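Local coordinates for protein group 3 allergen SMIPP-S YvT004A06 (Sarcoptes scabiei type hominis, PDB 3H7T) that is an inactivated scabies mite relative of the trypsin-like serine proteases, which keeps their fold but probably cannot cleave peptide bonds, at residues D162-D167 / I203-S208; A142-V147 / F210-L215; R76-P79 / Q83-Y86; A40-G45 / G184-P189. All blocks are in the same frame, centred on the assembly; numbering follows the deposited sequence.

Overall arrangement
From the N terminus, segment 40-45, on the short helix after strand 35-38 of the first barrel, opens contact 4. Within its span contact 3 (76-79 with 83-86) opens and closes, three residues between its segments, before strand 87-91. In the second barrel 142-147 opens contact 2 and 162-167 opens contact 1. Segment 184-189 next closes contact 4, which therefore crosses both. Segment 203-208 completes contact 1 and 210-215 completes contact 2, so contact 1 lies wholly within contact 2. Contact 4 joins the two barrels across the former active site. Asn-85 of contact 3 reaches Gln-41 of contact 4, Tyr-166 of contact 1 reaches Asn-84, and Val-213 packs contact 2 against contact 1.

Contact 1 (D162-D167 / I203-S208). With ZN (zinc ion), chain C.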
loop_
_atom_site.group_PDB
_atom_site.type_symbol
_atom_site.label_atom_id
_atom_site.label_comp_id
_atom_site.label_asym_id
_atom_site.label_seq_id
_atom_site.Cartn_x
_atom_site.Cartn_y
_atom_site.Cartn_z
ATOM N N ASP A 162 -15.533 -2.794 -13.502
ATOM C CA ASP A 162 -15.219 -1.373 -13.654
ATOM C C ASP A 162 -15.531 -0.525 -12.416
ATOM O O ASP A 162 -15.034 0.587 -12.299
ATOM C CB ASP A 162 -15.900 -0.798 -14.905
ATOM C CG ASP A 162 -17.382 -1.127 -14.974
ATOM O OD1 ASP A 162 -18.176 -0.170 -14.996
ATOM O OD2 ASP A 162 -17.754 -2.332 -15.012
ATOM N N LYS A 163 -16.323 -1.065 -11.490
ATOM C CA LYS A 163 -16.658 -0.389 -10.226
ATOM C C LYS A 163 -15.440 -0.112 -9.328
ATOM O O LYS A 163 -15.483 0.786 -8.482
ATOM C CB LYS A 163 -17.692 -1.206 -9.434
ATOM C CG LYS A 163 -17.103 -2.478 -8.784
ATOM C CD LYS A 163 -18.012 -3.091 -7.739
ATOM C CE LYS A 163 -18.879 -4.183 -8.327
ATOM N NZ LYS A 163 -19.628 -4.883 -7.251
ATOM N N TYR A 164 -14.375 -0.897 -9.495
ATOM C CA TYR A 164 -13.148 -0.716 -8.709
ATOM C C TYR A 164 -12.269 0.428 -9.205
ATOM O O TYR A 164 -11.364 0.866 -8.484
ATOM C CB TYR A 164 -12.322 -2.011 -8.666
ATOM C CG TYR A 164 -13.049 -3.183 -8.034
ATOM C CD1 TYR A 164 -13.572 -3.090 -6.742
ATOM C CD2 TYR A 164 -13.215 -4.377 -8.728
ATOM C CE1 TYR A 164 -14.243 -4.164 -6.158
ATOM C CE2 TYR A 164 -13.882 -5.463 -8.152
ATOM C CZ TYR A 164 -14.396 -5.344 -6.870
ATOM O OH TYR A 164 -15.057 -6.404 -6.295
ATOM N N ILE A 165 -12.533 0.910 -10.422
ATOM C CA ILE A 165 -11.701 1.952 -11.048
ATOM C C ILE A 165 -12.416 3.307 -11.021
ATOM O O ILE A 165 -13.493 3.480 -11.610
ATOM C CB ILE A 165 -11.301 1.580 -12.512
ATOM C CG1 ILE A 165 -10.877 0.091 -12.626
ATOM C CG2 ILE A 165 -10.241 2.549 -13.067
ATOM C CD1 ILE A 165 -9.601 -0.270 -11.869
ATOM N N TYR A 166 -11.801 4.268 -10.344
ATOM C CA TYR A 166 -12.398 5.601 -10.170
ATOM C C TYR A 166 -11.249 6.603 -9.980
ATOM O O TYR A 166 -10.087 6.198 -9.961
ATOM C CB TYR A 166 -13.403 5.578 -9.000
ATOM C CG TYR A 166 -12.774 5.446 -7.635
ATOM C CD1 TYR A 166 -12.758 6.526 -6.757
ATOM C CD2 TYR A 166 -12.176 4.250 -7.222
ATOM C CE1 TYR A 166 -12.175 6.423 -5.513
ATOM C CE2 TYR A 166 -11.592 4.138 -5.972
ATOM C CZ TYR A 166 -11.588 5.230 -5.126
ATOM O OH TYR A 166 -10.998 5.154 -3.889
ATOM N N ASP A 167 -11.541 7.893 -9.845
ATOM C CA ASP A 167 -10.472 8.904 -9.813
ATOM C C ASP A 167 -9.519 8.767 -8.623
ATOM O O ASP A 167 -8.384 9.259 -8.668
ATOM C CB ASP A 167 -11.036 10.330 -9.856
ATOM C CG ASP A 167 -11.796 10.634 -11.139
ATOM O OD1 ASP A 167 -11.512 10.034 -12.205
ATOM O OD2 ASP A 167 -12.683 11.508 -11.081
ATOM N N ILE A 203 -7.458 -6.835 -4.937
ATOM C CA ILE A 203 -8.839 -7.213 -5.218
ATOM C C ILE A 203 -8.908 -8.732 -5.375
ATOM O O ILE A 203 -8.542 -9.284 -6.413
ATOM C CB ILE A 203 -9.395 -6.491 -6.467
ATOM C CG1 ILE A 203 -9.143 -4.976 -6.366
ATOM C CG2 ILE A 203 -10.883 -6.797 -6.643
ATOM C CD1 ILE A 203 -9.432 -4.187 -7.656
ATOM N N SER A 204 -9.379 -9.403 -4.331
ATOM C CA SER A 204 -9.348 -10.865 -4.285
ATOM C C SER A 204 -10.060 -11.522 -5.478
ATOM O O SER A 204 -9.661 -12.591 -5.912
ATOM C CB SER A 204 -9.896 -11.376 -2.950
ATOM O OG SER A 204 -11.213 -10.913 -2.726
ATOM N N SER A 205 -11.081 -10.868 -6.029
ATOM C CA SER A 205 -11.817 -11.454 -7.154
ATOM C C SER A 205 -11.103 -11.338 -8.506
ATOM O O SER A 205 -11.496 -11.992 -9.469
ATOM C CB SER A 205 -13.251 -10.912 -7.240
ATOM O OG SER A 205 -13.286 -9.548 -7.628
ATOM N N MET A 206 -10.048 -10.530 -8.576
ATOM C CA MET A 206 -9.380 -10.272 -9.845
ATOM C C MET A 206 -8.323 -11.322 -10.198
ATOM O O MET A 206 -7.458 -11.640 -9.378
ATOM C CB MET A 206 -8.782 -8.863 -9.877
ATOM C CG MET A 206 -9.824 -7.732 -9.924
ATOM S SD MET A 206 -10.958 -7.763 -11.334
ATOM C CE MET A 206 -9.793 -7.606 -12.684
ATOM N N PRO A 207 -8.400 -11.874 -11.422
ATOM C CA PRO A 207 -7.323 -12.723 -11.920
ATOM C C PRO A 207 -6.184 -11.860 -12.448
ATOM O O PRO A 207 -6.319 -10.635 -12.509
ATOM C CB PRO A 207 -7.987 -13.468 -13.079
ATOM C CG PRO A 207 -8.955 -12.469 -13.623
ATOM C CD PRO A 207 -9.484 -11.726 -12.416
ATOM N N SER A 208 -5.074 -12.485 -12.831
ATOM C CA SER A 208 -3.999 -11.754 -13.494
ATOM C C SER A 208 -4.399 -11.331 -14.911
ATOM O O SER A 208 -5.505 -11.639 -15.380
ATOM C CB SER A 208 -2.688 -12.553 -13.489
ATOM O OG SER A 208 -2.819 -13.782 -14.176
HETATM ZN ZN ZN C . -13.027 9.860 -13.464
#
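Two surface loops of the second barrel of the trypsin fold meet where the ring of Tyr-164 lies against the side chain of Ile-203. One loop follows helix 149-157 and the other joins strands 195-200 and 212-216. The main evidence is a CH-pi contact: Ile-203 CG2 stands 3.9 Å from the centroid of the Tyr-164 ring and 22° off its normal, displaced toward the rim so that the closest carbon is CE2, at 3.6 Å. The other branch of the isoleucine works at the root of the same ring, with CD1 3.8 Å from Tyr-164 CB. The two side chains cross at a slant. Tyr-164 CG is anti to its carbonyl carbon (chi1 -61°), which brings the ring across to the isoleucine, while CG of neighbouring Lys-163 lies over the centre of the opposite ring face. The ring is thus held between two aliphatic groups.

In active trypsins the loop that holds Ile-203 forms a wall of the primary specificity pocket, and here it turns tightly: a type I beta turn runs from Ile-203 to Met-206, closed by Met-206 N to Ile-203 O at 2.9 Å. Ser-205, within that turn, brings OG to 3.8 Å from Tyr-164 OH, close but not a hydrogen bond. Beneath, Ile-203 and Ile-165 both rest on Val-213. The 3-10 segment 162-164 ends with Ile-165 N bonded to Asp-162 O. Further along, Tyr-166 OH hydrogen-bonds to Asn-84 N and to Tyr-220 OH, and Asp-167 binds a zinc ion through OD1 at 2.0 Å.

Contact 2 (A142-V147 / F210-L215); sequences ANFTVV and FPSVFL
Phe-144 and Phe-214 form the centre of this contact as a T-shaped (edge-to-face) pair. The edge of Phe-214 is directed at a face of Phe-144, with centroids 5.4 Å apart and ring planes at 82°. The closest atom is Phe-214 CZ, 3.8 Å from Phe-144 CD1, with CE2 beside it; CZ lies off centre, toward the rim of the receiving ring. At the edge of Phe-144, near its plane, Ser-212 OG approaches CE1 at 4.0 Å; this hydroxyl is committed elsewhere, in a hydrogen bond with Ile-181 N. A second apolar patch lies toward the end of the strand, where Val-147 CG2 meets Pro-211 CG at 3.9 Å. The CG2 methyl reaches the proline because it is anti to the valine's own carbonyl carbon, and the two side chains cross at about a right angle.

In the next shell, strand 169-172 pairs with both strand 140-147 and strand 212-216. Residues 144-147 and 211-214 run 104° apart. Ala-172 of that middle strand touches both phenylalanines, Phe-170 lays its ring nearly parallel to that of Phe-214, and Val-122 packs on both Phe-144 and Phe-214. Near the valine and proline lie the two halves of the Cys-152 to Cys-171 disulfide. The whole belongs to the second barrel of the trypsin fold, and in active relatives the segment equivalent to 211-214 borders the specificity pocket. Chemically, cohesion across these two segments comes from dispersion and aromatic C-H to ring contact, while the nearby hydroxyl of Ser-212 has its polar partner outside them.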
loop_
_atom_site.group_PDB
_atom_site.type_symbol
_atom_site.label_atom_id
_atom_site.label_comp_id
_atom_site.label_asym_id
_atom_site.label_seq_id
_atom_site.Cartn_x
_atom_site.Cartn_y
_atom_site.Cartn_z
ATOM N N ALA A 142 9.427 -3.929 -7.506
ATOM C CA ALA A 142 9.270 -3.846 -8.953
ATOM C C ALA A 142 8.874 -2.440 -9.383
ATOM O O ALA A 142 8.262 -1.681 -8.617
ATOM C CB ALA A 142 8.250 -4.865 -9.459
ATOM N N ASN A 143 9.231 -2.104 -10.617
ATOM C CA ASN A 143 8.668 -0.943 -11.269
ATOM C C ASN A 143 7.414 -1.343 -12.036
ATOM O O ASN A 143 7.456 -2.205 -12.921
ATOM C CB ASN A 143 9.707 -0.247 -12.158
ATOM C CG ASN A 143 10.550 0.773 -11.380
ATOM O OD1 ASN A 143 11.402 0.403 -10.581
ATOM N ND2 ASN A 143 10.277 2.059 -11.588
ATOM N N PHE A 144 6.292 -0.742 -11.646
ATOM C CA PHE A 144 5.005 -0.951 -12.301
ATOM C C PHE A 144 4.771 0.198 -13.272
ATOM O O PHE A 144 4.778 1.375 -12.857
ATOM C CB PHE A 144 3.872 -0.914 -11.266
ATOM C CG PHE A 144 3.706 -2.178 -10.452
ATOM C CD1 PHE A 144 2.501 -2.877 -10.493
ATOM C CD2 PHE A 144 4.718 -2.632 -9.598
ATOM C CE1 PHE A 144 2.307 -4.032 -9.734
ATOM C CE2 PHE A 144 4.541 -3.784 -8.820
ATOM C CZ PHE A 144 3.332 -4.497 -8.891
ATOM N N THR A 145 4.525 -0.127 -14.539
ATOM C CA THR A 145 4.185 0.886 -15.544
ATOM C C THR A 145 2.741 1.335 -15.398
ATOM O O THR A 145 1.820 0.514 -15.403
ATOM C CB THR A 145 4.420 0.391 -16.987
ATOM O OG1 THR A 145 5.704 -0.222 -17.068
ATOM C CG2 THR A 145 4.363 1.560 -17.975
ATOM N N VAL A 146 2.559 2.644 -15.267
ATOM C CA VAL A 146 1.244 3.241 -15.073
ATOM C C VAL A 146 0.387 3.117 -16.343
ATOM O O VAL A 146 0.822 3.447 -17.450
ATOM C CB VAL A 146 1.357 4.720 -14.564
ATOM C CG1 VAL A 146 -0.004 5.416 -14.563
ATOM C CG2 VAL A 146 1.979 4.756 -13.144
ATOM N N VAL A 147 -0.826 2.609 -16.163
ATOM C CA VAL A 147 -1.771 2.409 -17.250
ATOM C C VAL A 147 -2.821 3.518 -17.173
ATOM O O VAL A 147 -3.341 3.807 -16.095
ATOM C CB VAL A 147 -2.460 1.023 -17.127
ATOM C CG1 VAL A 147 -3.553 0.843 -18.180
ATOM C CG2 VAL A 147 -1.419 -0.115 -17.234
ATOM N N PHE A 210 -4.847 -8.271 -15.707
ATOM C CA PHE A 210 -5.394 -6.931 -15.524
ATOM C C PHE A 210 -4.363 -6.126 -14.740
ATOM O O PHE A 210 -3.634 -6.694 -13.920
ATOM C CB PHE A 210 -6.726 -6.965 -14.772
ATOM C CG PHE A 210 -7.821 -7.734 -15.488
ATOM C CD1 PHE A 210 -8.819 -7.062 -16.177
ATOM C CD2 PHE A 210 -7.851 -9.130 -15.463
ATOM C CE1 PHE A 210 -9.839 -7.757 -16.830
ATOM C CE2 PHE A 210 -8.866 -9.832 -16.122
ATOM C CZ PHE A 210 -9.854 -9.139 -16.809
ATOM N N PRO A 211 -4.284 -4.805 -14.991
ATOM C CA PRO A 211 -3.388 -3.974 -14.188
ATOM C C PRO A 211 -3.779 -4.010 -12.716
ATOM O O PRO A 211 -4.957 -4.161 -12.392
ATOM C CB PRO A 211 -3.629 -2.562 -14.739
ATOM C CG PRO A 211 -4.116 -2.761 -16.111
ATOM C CD PRO A 211 -4.923 -4.035 -16.078
ATOM N N SER A 212 -2.804 -3.856 -11.834
ATOM C CA SER A 212 -3.082 -3.761 -10.408
ATOM C C SER A 212 -3.612 -2.367 -10.034
ATOM O O SER A 212 -3.404 -1.400 -10.760
ATOM C CB SER A 212 -1.829 -4.102 -9.589
ATOM O OG SER A 212 -1.443 -5.441 -9.835
ATOM N N VAL A 213 -4.267 -2.273 -8.881
ATOM C CA VAL A 213 -4.931 -1.034 -8.474
ATOM C C VAL A 213 -4.269 -0.419 -7.242
ATOM O O VAL A 213 -3.968 -1.113 -6.256
ATOM C CB VAL A 213 -6.454 -1.293 -8.254
ATOM C CG1 VAL A 213 -7.166 -0.076 -7.642
ATOM C CG2 VAL A 213 -7.102 -1.693 -9.579
ATOM N N PHE A 214 -4.065 0.895 -7.304
ATOM C CA PHE A 214 -3.350 1.625 -6.283
ATOM C C PHE A 214 -4.159 2.843 -5.886
ATOM O O PHE A 214 -4.568 3.623 -6.750
ATOM C CB PHE A 214 -1.998 2.115 -6.824
ATOM C CG PHE A 214 -1.018 1.016 -7.131
ATOM C CD1 PHE A 214 -0.041 0.669 -6.202
ATOM C CD2 PHE A 214 -1.053 0.344 -8.363
ATOM C CE1 PHE A 214 0.877 -0.350 -6.475
ATOM C CE2 PHE A 214 -0.139 -0.673 -8.641
ATOM C CZ PHE A 214 0.823 -1.022 -7.688
ATOM N N LEU A 215 -4.356 3.038 -4.586
ATOM C CA LEU A 215 -4.949 4.276 -4.114
ATOM C C LEU A 215 -4.105 5.453 -4.603
ATOM O O LEU A 215 -2.879 5.458 -4.469
ATOM C CB LEU A 215 -5.054 4.307 -2.591
ATOM C CG LEU A 215 -5.780 5.541 -2.058
ATOM C CD1 LEU A 215 -7.139 5.134 -1.509
ATOM C CD2 LEU A 215 -4.933 6.245 -1.001
#

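Contact 3 (R76-P79 / Q83-Y86). With ZN (zinc ion), chain E.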
loop_
_atom_site.group_PDB
_atom_site.type_symbol
_atom_site.label_atom_id
_atom_site.label_comp_id
_atom_site.label_asym_id
_atom_site.label_seq_id
_atom_site.Cartn_x
_atom_site.Cartn_y
_atom_site.Cartn_z
ATOM N N ARG A 76 -14.233 6.698 5.464
ATOM C CA ARG A 76 -15.306 6.272 4.548
ATOM C C ARG A 76 -14.926 5.128 3.592
ATOM O O ARG A 76 -15.327 5.118 2.423
ATOM C CB ARG A 76 -15.898 7.476 3.787
ATOM C CG ARG A 76 -16.385 8.626 4.697
ATOM C CD ARG A 76 -17.450 8.139 5.690
ATOM N NE ARG A 76 -18.608 7.569 5.001
ATOM C CZ ARG A 76 -19.506 6.766 5.566
ATOM N NH1 ARG A 76 -20.522 6.299 4.849
ATOM N NH2 ARG A 76 -19.392 6.426 6.846
ATOM N N TYR A 77 -14.171 4.151 4.090
ATOM C CA TYR A 77 -13.884 2.964 3.284
ATOM C C TYR A 77 -15.185 2.276 2.879
ATOM O O TYR A 77 -16.040 2.025 3.727
ATOM C CB TYR A 77 -12.990 1.980 4.040
ATOM C CG TYR A 77 -12.724 0.691 3.289
ATOM C CD1 TYR A 77 -12.270 0.706 1.965
ATOM C CD2 TYR A 77 -12.888 -0.545 3.915
ATOM C CE1 TYR A 77 -12.011 -0.482 1.281
ATOM C CE2 TYR A 77 -12.631 -1.741 3.238
ATOM C CZ TYR A 77 -12.196 -1.697 1.930
ATOM O OH TYR A 77 -11.949 -2.861 1.265
ATOM N N HIS A 78 -15.337 2.005 1.585
ATOM C CA HIS A 78 -16.497 1.273 1.088
ATOM C C HIS A 78 -16.055 -0.083 0.543
ATOM O O HIS A 78 -15.578 -0.164 -0.590
ATOM C CB HIS A 78 -17.245 2.080 0.018
ATOM C CG HIS A 78 -17.820 3.363 0.531
ATOM N ND1 HIS A 78 -18.577 3.430 1.681
ATOM C CD2 HIS A 78 -17.748 4.627 0.054
ATOM C CE1 HIS A 78 -18.942 4.680 1.893
ATOM N NE2 HIS A 78 -18.452 5.426 0.922
ATOM N N PRO A 79 -16.214 -1.155 1.348
ATOM C CA PRO A 79 -15.611 -2.431 0.925
ATOM C C PRO A 79 -16.195 -3.002 -0.367
ATOM O O PRO A 79 -15.504 -3.744 -1.054
ATOM C CB PRO A 79 -15.844 -3.377 2.121
ATOM C CG PRO A 79 -16.847 -2.719 2.987
ATOM C CD PRO A 79 -16.836 -1.236 2.684
ATOM N N GLN A 83 -13.737 1.709 -2.491
ATOM C CA GLN A 83 -13.506 3.155 -2.554
ATOM C C GLN A 83 -12.832 3.631 -1.288
ATOM O O GLN A 83 -13.151 3.154 -0.194
ATOM C CB GLN A 83 -14.834 3.900 -2.681
ATOM C CG GLN A 83 -15.289 4.178 -4.092
ATOM C CD GLN A 83 -16.509 5.085 -4.130
ATOM O OE1 GLN A 83 -17.264 5.072 -5.099
ATOM N NE2 GLN A 83 -16.702 5.887 -3.078
ATOM N N ASN A 84 -11.921 4.591 -1.439
ATOM C CA ASN A 84 -11.241 5.213 -0.298
ATOM C C ASN A 84 -10.499 4.169 0.534
ATOM O O ASN A 84 -10.527 4.200 1.764
ATOM C CB ASN A 84 -12.241 5.981 0.575
ATOM C CG ASN A 84 -13.246 6.779 -0.243
ATOM O OD1 ASN A 84 -12.886 7.466 -1.203
ATOM N ND2 ASN A 84 -14.518 6.671 0.123
ATOM N N ASN A 85 -9.826 3.254 -0.163
ATOM C CA ASN A 85 -9.161 2.118 0.462
ATOM C C ASN A 85 -7.794 2.506 1.046
ATOM O O ASN A 85 -6.744 2.093 0.548
ATOM C CB ASN A 85 -9.052 0.984 -0.568
ATOM C CG ASN A 85 -8.449 -0.292 -0.004
ATOM O OD1 ASN A 85 -8.308 -0.464 1.207
ATOM N ND2 ASN A 85 -8.083 -1.201 -0.903
ATOM N N TYR A 86 -7.821 3.319 2.100
ATOM C CA TYR A 86 -6.613 3.631 2.862
ATOM C C TYR A 86 -6.915 3.712 4.354
ATOM O O TYR A 86 -8.053 3.986 4.764
ATOM C CB TYR A 86 -5.962 4.926 2.364
ATOM C CG TYR A 86 -6.810 6.164 2.605
ATOM C CD1 TYR A 86 -6.529 7.025 3.661
ATOM C CD2 TYR A 86 -7.889 6.467 1.777
ATOM C CE1 TYR A 86 -7.306 8.162 3.892
ATOM C CE2 TYR A 86 -8.676 7.594 2.002
ATOM C CZ TYR A 86 -8.372 8.439 3.058
ATOM O OH TYR A 86 -9.139 9.557 3.288
HETATM ZN ZN ZN E . -18.889 7.350 -0.015
HETATM O O HOH W 1 -18.918 7.109 -2.086
#
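The imidazole of His-78 and the amide of Gln-83 cross obliquely, their planes 71° apart, with Gln-83 NE2 at the edge of the ring and 3.5 Å from CD2. Both groups serve one metal site. His-78 NE2 binds a zinc ion directly at 2.2 Å, whereas Gln-83 acts in the second shell: its NE2 donates to a water, 2.7 Å away, that itself ligates the zinc. With chi2 at -172° the glutamine chain runs extended beyond CG, long enough to reach that water. Over the centre of one imidazole face sits Arg-76 O.

That same carbonyl receives Asn-84 ND2 at 2.9 Å. The bond is nearly straight at the hydrogen and Arg-76 O lies in the asparagine's amide plane, yet the donor stands above the carbonyl plane, 47° out of it. Tyr-220 OH bonds to Asn-84 OD1, so both ends of the amide are held. Tyr-77 and Asn-85 instead lie side by side and point the same way, Tyr-77 CE1 being 3.7 Å from Asn-85 OD1; Asn-85 ND2 continues to Gln-41 OE1.

The backbones support this layout through paired bonds. His-78 N donates to Gln-83 O at 3.0 Å, and the return bond from Gln-83 N to His-78 O is weak. Beyond it, Asn-85 centres an inverse gamma turn, with Tyr-86 N 2.9 Å from Asn-84 O. Together these features make a partly buried loop between strands 65-74 and 87-91 of the trypsin fold, closed by a single antiparallel bridge and leading into Tyr-86, which by family alignment takes the position of the catalytic-triad aspartate.

Contact 4 (A40-G45 / G184-P189)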
loop_
_atom_site.group_PDB
_atom_site.type_symbol
_atom_site.label_atom_id
_atom_site.label_comp_id
_atom_site.label_asym_id
_atom_site.label_seq_id
_atom_site.Cartn_x
_atom_site.Cartn_y
_atom_site.Cartn_z
ATOM N N ALA A 40 -7.107 0.287 3.713
ATOM C CA ALA A 40 -8.225 0.091 4.640
ATOM C C ALA A 40 -8.639 -1.375 4.782
ATOM O O ALA A 40 -8.918 -1.827 5.888
ATOM C CB ALA A 40 -9.404 0.936 4.237
ATOM N N GLN A 41 -8.670 -2.103 3.658
ATOM C CA GLN A 41 -9.017 -3.534 3.632
ATOM C C GLN A 41 -8.207 -4.384 4.615
ATOM O O GLN A 41 -8.587 -5.513 4.921
ATOM C CB GLN A 41 -8.861 -4.110 2.214
ATOM C CG GLN A 41 -7.397 -4.295 1.767
ATOM C CD GLN A 41 -7.277 -4.730 0.319
ATOM O OE1 GLN A 41 -6.991 -3.911 -0.553
ATOM N NE2 GLN A 41 -7.516 -6.024 0.050
ATOM N N CYS A 42 -7.088 -3.843 5.079
ATOM C CA CYS A 42 -6.181 -4.546 5.975
ATOM C C CYS A 42 -6.642 -4.513 7.422
ATOM O O CYS A 42 -6.437 -5.474 8.159
ATOM C CB CYS A 42 -4.785 -3.923 5.899
ATOM S SG CYS A 42 -4.053 -3.967 4.247
ATOM N N VAL A 43 -7.249 -3.401 7.828
ATOM C CA VAL A 43 -7.434 -3.119 9.253
ATOM C C VAL A 43 -8.836 -2.627 9.634
ATOM O O VAL A 43 -9.098 -2.346 10.806
ATOM C CB VAL A 43 -6.365 -2.114 9.767
ATOM C CG1 VAL A 43 -4.945 -2.713 9.658
ATOM C CG2 VAL A 43 -6.462 -0.778 9.017
ATOM N N ASP A 44 -9.721 -2.527 8.643
ATOM C CA ASP A 44 -11.104 -2.095 8.853
ATOM C C ASP A 44 -11.813 -2.953 9.902
ATOM O O ASP A 44 -11.955 -4.162 9.729
ATOM C CB ASP A 44 -11.879 -2.145 7.532
ATOM C CG ASP A 44 -13.288 -1.589 7.652
ATOM O OD1 ASP A 44 -13.516 -0.690 8.488
ATOM O OD2 ASP A 44 -14.168 -2.045 6.894
ATOM N N GLY A 45 -12.242 -2.309 10.985
ATOM C CA GLY A 45 -12.976 -2.971 12.063
ATOM C C GLY A 45 -12.104 -3.789 13.002
ATOM O O GLY A 45 -12.615 -4.609 13.761
ATOM N N GLY A 184 -1.170 -10.364 0.111
ATOM C CA GLY A 184 -0.248 -9.797 1.091
ATOM C C GLY A 184 0.371 -8.448 0.723
ATOM O O GLY A 184 1.027 -7.811 1.554
ATOM N N ASP A 185 0.174 -8.015 -0.517
ATOM C CA ASP A 185 0.739 -6.748 -1.002
ATOM C C ASP A 185 -0.196 -5.548 -0.880
ATOM O O ASP A 185 0.177 -4.443 -1.286
ATOM C CB ASP A 185 1.186 -6.862 -2.467
ATOM C CG ASP A 185 2.523 -7.565 -2.633
ATOM O OD1 ASP A 185 3.450 -7.345 -1.818
ATOM O OD2 ASP A 185 2.652 -8.329 -3.617
ATOM N N ALA A 186 -1.399 -5.737 -0.344
ATOM C CA ALA A 186 -2.254 -4.581 -0.050
ATOM C C ALA A 186 -1.499 -3.661 0.899
ATOM O O ALA A 186 -0.853 -4.125 1.845
ATOM C CB ALA A 186 -3.596 -5.011 0.561
ATOM N N GLY A 187 -1.541 -2.361 0.613
ATOM C CA GLY A 187 -0.894 -1.377 1.461
ATOM C C GLY A 187 0.517 -1.038 1.042
ATOM O O GLY A 187 1.099 -0.082 1.563
ATOM N N ASP A 188 1.073 -1.803 0.102
ATOM C CA ASP A 188 2.441 -1.562 -0.373
ATOM C C ASP A 188 2.580 -0.128 -0.886
ATOM O O ASP A 188 1.675 0.379 -1.550
ATOM C CB ASP A 188 2.799 -2.507 -1.514
ATOM C CG ASP A 188 3.200 -3.900 -1.045
ATOM O OD1 ASP A 188 3.071 -4.226 0.157
ATOM O OD2 ASP A 188 3.649 -4.675 -1.915
ATOM N N PRO A 189 3.711 0.532 -0.565
ATOM C CA PRO A 189 3.945 1.873 -1.083
ATOM C C PRO A 189 4.243 1.860 -2.581
ATOM O O PRO A 189 4.872 0.923 -3.095
ATOM C CB PRO A 189 5.175 2.348 -0.302
ATOM C CG PRO A 189 5.868 1.058 0.148
ATOM C CD PRO A 189 4.752 0.098 0.391
#
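Ala-40 O is gripped by two backbone donors, Val-43 N and Asp-44 N, each at 3.0 Å, holding together a short, weakly bonded helical turn that presents Gln-41 and Cys-42 to Ala-186. This is the former active site of a trypsin-like fold, lying between its two barrels: by family alignment Gln-41 occupies the position of the triad histidine and Ala-186 that of the nucleophilic serine. What meets there is a methyl group and an amide. Ala-186 CB stands above the plane of the Gln-41 amide, almost over CD and 3.7 Å from it, a van der Waals approach to a flat face. Gln-41 is turned there by chi1 of 73°, which puts CG between its backbone N and carbonyl carbon, and the chain then extends. Partners outside the two segments fix the rotation of the amide: Asn-85 ND2 bonds to OE1, and NE2 bonds to Tyr-202 O.

On the other side, a type II beta turn from Asp-185 to Asp-188 brings the methyl forward, closed by Asp-188 N to Asp-185 O at 3.1 Å. Gly-187 takes the positive-phi corner (93°). The loop equivalent to 184-186 supplies the oxyanion-hole amides in active relatives. Asp-185 OD2 accepts from Ile-1 N, the link between the N terminus and this aspartate that is characteristic of processed trypsin-like proteins, and also from Gly-182 N. Next to the amide, Cys-42 uses its sulfur, already in a disulfide with Cys-26: SG lies 3.9 Å from Ala-186 CB and 4.0 Å from Ala-186 O.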